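Long-range contact in abietadiene synthase, chloroplastic (Abies grandis, PDB 3S9V), which is a plant terpene synthase, a predominantly alpha-helical protein with an N-terminal terpene synthase domain and a metal-binding domain: residues A[47-52]-A[267-272]. Sequence-based numbering, arbitrary orientation.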
loop_
_atom_site.group_PDB
_atom_site.type_symbol
_atom_site.label_atom_id
_atom_site.label_comp_id
_atom_site.label_asym_id
_atom_site.label_seq_id
_atom_site.Cartn_x
_atom_site.Cartn_y
_atom_site.Cartn_z
ATOM N N MET A 47 -15.805 -4.186 -14.148
ATOM C CA MET A 47 -14.677 -5.107 -14.103
ATOM C C MET A 47 -15.057 -6.547 -14.420
ATOM O O MET A 47 -15.975 -7.108 -13.820
ATOM C CB MET A 47 -13.991 -5.035 -12.741
ATOM C CG MET A 47 -12.917 -3.962 -12.679
ATOM S SD MET A 47 -12.398 -3.565 -11.025
ATOM C CE MET A 47 -12.217 -1.791 -11.165
ATOM N N GLY A 48 -14.347 -7.126 -15.384
ATOM C CA GLY A 48 -14.590 -8.501 -15.786
ATOM C C GLY A 48 -13.264 -9.233 -15.879
ATOM O O GLY A 48 -12.623 -9.472 -14.856
ATOM N N TYR A 49 -12.844 -9.588 -17.092
ATOM C CA TYR A 49 -11.566 -10.268 -17.257
ATOM C C TYR A 49 -10.426 -9.277 -17.442
ATOM O O TYR A 49 -9.257 -9.664 -17.507
ATOM C CB TYR A 49 -11.616 -11.248 -18.427
ATOM C CG TYR A 49 -12.406 -12.493 -18.100
ATOM C CD1 TYR A 49 -13.606 -12.771 -18.751
ATOM C CD2 TYR A 49 -11.950 -13.397 -17.131
ATOM C CE1 TYR A 49 -14.335 -13.918 -18.453
ATOM C CE2 TYR A 49 -12.671 -14.548 -16.823
ATOM C CZ TYR A 49 -13.864 -14.802 -17.491
ATOM O OH TYR A 49 -14.591 -15.934 -17.197
ATOM N N GLY A 50 -10.771 -7.995 -17.531
ATOM C CA GLY A 50 -9.743 -6.983 -17.661
ATOM C C GLY A 50 -9.871 -6.021 -18.823
ATOM O O GLY A 50 -10.209 -6.410 -19.940
ATOM N N GLU A 51 -9.589 -4.753 -18.549
ATOM C CA GLU A 51 -9.635 -3.725 -19.572
ATOM C C GLU A 51 -8.216 -3.315 -19.928
ATOM O O GLU A 51 -7.419 -2.969 -19.055
ATOM C CB GLU A 51 -10.415 -2.506 -19.076
ATOM C CG GLU A 51 -11.911 -2.728 -19.035
ATOM C CD GLU A 51 -12.459 -3.161 -20.381
ATOM O OE1 GLU A 51 -12.137 -2.498 -21.393
ATOM O OE2 GLU A 51 -13.212 -4.160 -20.422
ATOM N N THR A 52 -7.902 -3.360 -21.214
ATOM C CA THR A 52 -6.577 -2.990 -21.673
ATOM C C THR A 52 -6.631 -2.628 -23.148
ATOM O O THR A 52 -7.665 -2.761 -23.801
ATOM C CB THR A 52 -5.566 -4.146 -21.447
ATOM O OG1 THR A 52 -4.255 -3.724 -21.839
ATOM C CG2 THR A 52 -5.955 -5.362 -22.256
ATOM N N PRO A 267 -6.311 -13.551 -19.303
ATOM C CA PRO A 267 -7.057 -12.397 -18.784
ATOM C C PRO A 267 -6.232 -11.624 -17.746
ATOM O O PRO A 267 -5.070 -11.962 -17.485
ATOM C CB PRO A 267 -8.316 -13.039 -18.196
ATOM C CG PRO A 267 -7.816 -14.376 -17.713
ATOM C CD PRO A 267 -6.905 -14.824 -18.837
ATOM N N LEU A 268 -6.830 -10.596 -17.148
ATOM C CA LEU A 268 -6.126 -9.778 -16.162
ATOM C C LEU A 268 -6.999 -9.466 -14.947
ATOM O O LEU A 268 -6.789 -8.468 -14.258
ATOM C CB LEU A 268 -5.681 -8.470 -16.826
ATOM C CG LEU A 268 -4.766 -8.619 -18.050
ATOM C CD1 LEU A 268 -4.548 -7.262 -18.701
ATOM C CD2 LEU A 268 -3.429 -9.228 -17.625
ATOM N N ASP A 269 -7.964 -10.345 -14.688
ATOM C CA ASP A 269 -8.929 -10.175 -13.608
ATOM C C ASP A 269 -8.429 -9.991 -12.175
ATOM O O ASP A 269 -9.022 -9.227 -11.418
ATOM C CB ASP A 269 -9.952 -11.317 -13.647
ATOM C CG ASP A 269 -9.306 -12.695 -13.612
ATOM O OD1 ASP A 269 -9.981 -13.654 -13.174
ATOM O OD2 ASP A 269 -8.136 -12.829 -14.029
ATOM N N LEU A 270 -7.363 -10.679 -11.786
ATOM C CA LEU A 270 -6.862 -10.532 -10.417
ATOM C C LEU A 270 -5.983 -9.291 -10.309
ATOM O O LEU A 270 -6.016 -8.551 -9.315
ATOM C CB LEU A 270 -6.055 -11.762 -10.002
ATOM C CG LEU A 270 -6.696 -13.148 -10.116
ATOM C CD1 LEU A 270 -5.817 -14.137 -9.372
ATOM C CD2 LEU A 270 -8.101 -13.147 -9.519
ATOM N N PHE A 271 -5.178 -9.081 -11.339
ATOM C CA PHE A 271 -4.302 -7.931 -11.384
ATOM C C PHE A 271 -5.148 -6.645 -11.375
ATOM O O PHE A 271 -4.902 -5.732 -10.585
ATOM C CB PHE A 271 -3.420 -8.029 -12.640
ATOM C CG PHE A 271 -2.683 -6.764 -12.980
ATOM C CD1 PHE A 271 -2.011 -6.043 -12.003
ATOM C CD2 PHE A 271 -2.643 -6.310 -14.294
ATOM C CE1 PHE A 271 -1.310 -4.887 -12.325
ATOM C CE2 PHE A 271 -1.944 -5.153 -14.628
ATOM C CZ PHE A 271 -1.275 -4.439 -13.642
ATOM N N GLU A 272 -6.173 -6.593 -12.214
ATOM C CA GLU A 272 -7.011 -5.400 -12.293
ATOM C C GLU A 272 -7.767 -5.074 -11.005
ATOM O O GLU A 272 -7.789 -3.921 -10.563
ATOM C CB GLU A 272 -8.004 -5.534 -13.447
ATOM C CG GLU A 272 -8.901 -4.327 -13.602
ATOM C CD GLU A 272 -9.654 -4.320 -14.913
ATOM O OE1 GLU A 272 -10.646 -5.072 -15.061
ATOM O OE2 GLU A 272 -9.239 -3.560 -15.807
HETATM O O HOH W 1 -12.479 -5.805 -16.885
HETATM O O HOH W 2 -11.030 -7.006 -13.404
#
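The N-terminal end of helix 269-282, in the N-terminal terpene synthase domain, receives the loop joining helices 29-46 and 56-62. The carbonyl of Tyr49 points at this helix start: Leu268, the N-cap residue, donates its backbone N-H to Tyr49 O at 2.6 Å, nearly along the C=O axis (169°). Pro267, whose preceding peptide bond is cis, lays its ring beside the tyrosine side chain, CB to CB 3.8 Å; the tyrosine ring meets Phe253 edge-to-face.

One turn into the helix, Glu272 reaches back, CG anti to the backbone N and the chain extended, so that its carboxylate arrives alongside the backbone of residues 47-51, where a long acidic side chain can accept one loop N-H directly and two more through water. Glu51 N gives its hydrogen to Glu272 OE2 at 3.0 Å, from above the carboxylate plane. Glu272 OE1 accepts from two waters: one, 2.7 Å from OE1, takes the N-H of Gly48 and, weakly, that of Gly50; the other also donates, at longer range, to Gly48 O, which Arg273 binds as well. Thus the buried carboxylate is met at both oxygens, which would favour its ionised form, while Met47 CG packs 3.5 Å from Glu272 OE1.

Gly50 suits its place doubly: its backbone angles (phi 126°, psi 139°) would press a CB against the preceding carbonyl O, and a CB would strike Leu268 CB. Glu51 turns its carboxylate away to a salt bridge with Lys257, 6.0 Å between Glu51 OE2 and Glu272 OE1. Asp269 sets its CB 3.5 Å from Gly48 O, its carboxylate held by Tyr299 and the Arg313 backbone. This interhelical loop anchored at a helix N-cap belongs to the alpha-helical N-terminal domain of terpene synthases, in the six-hairpin clan.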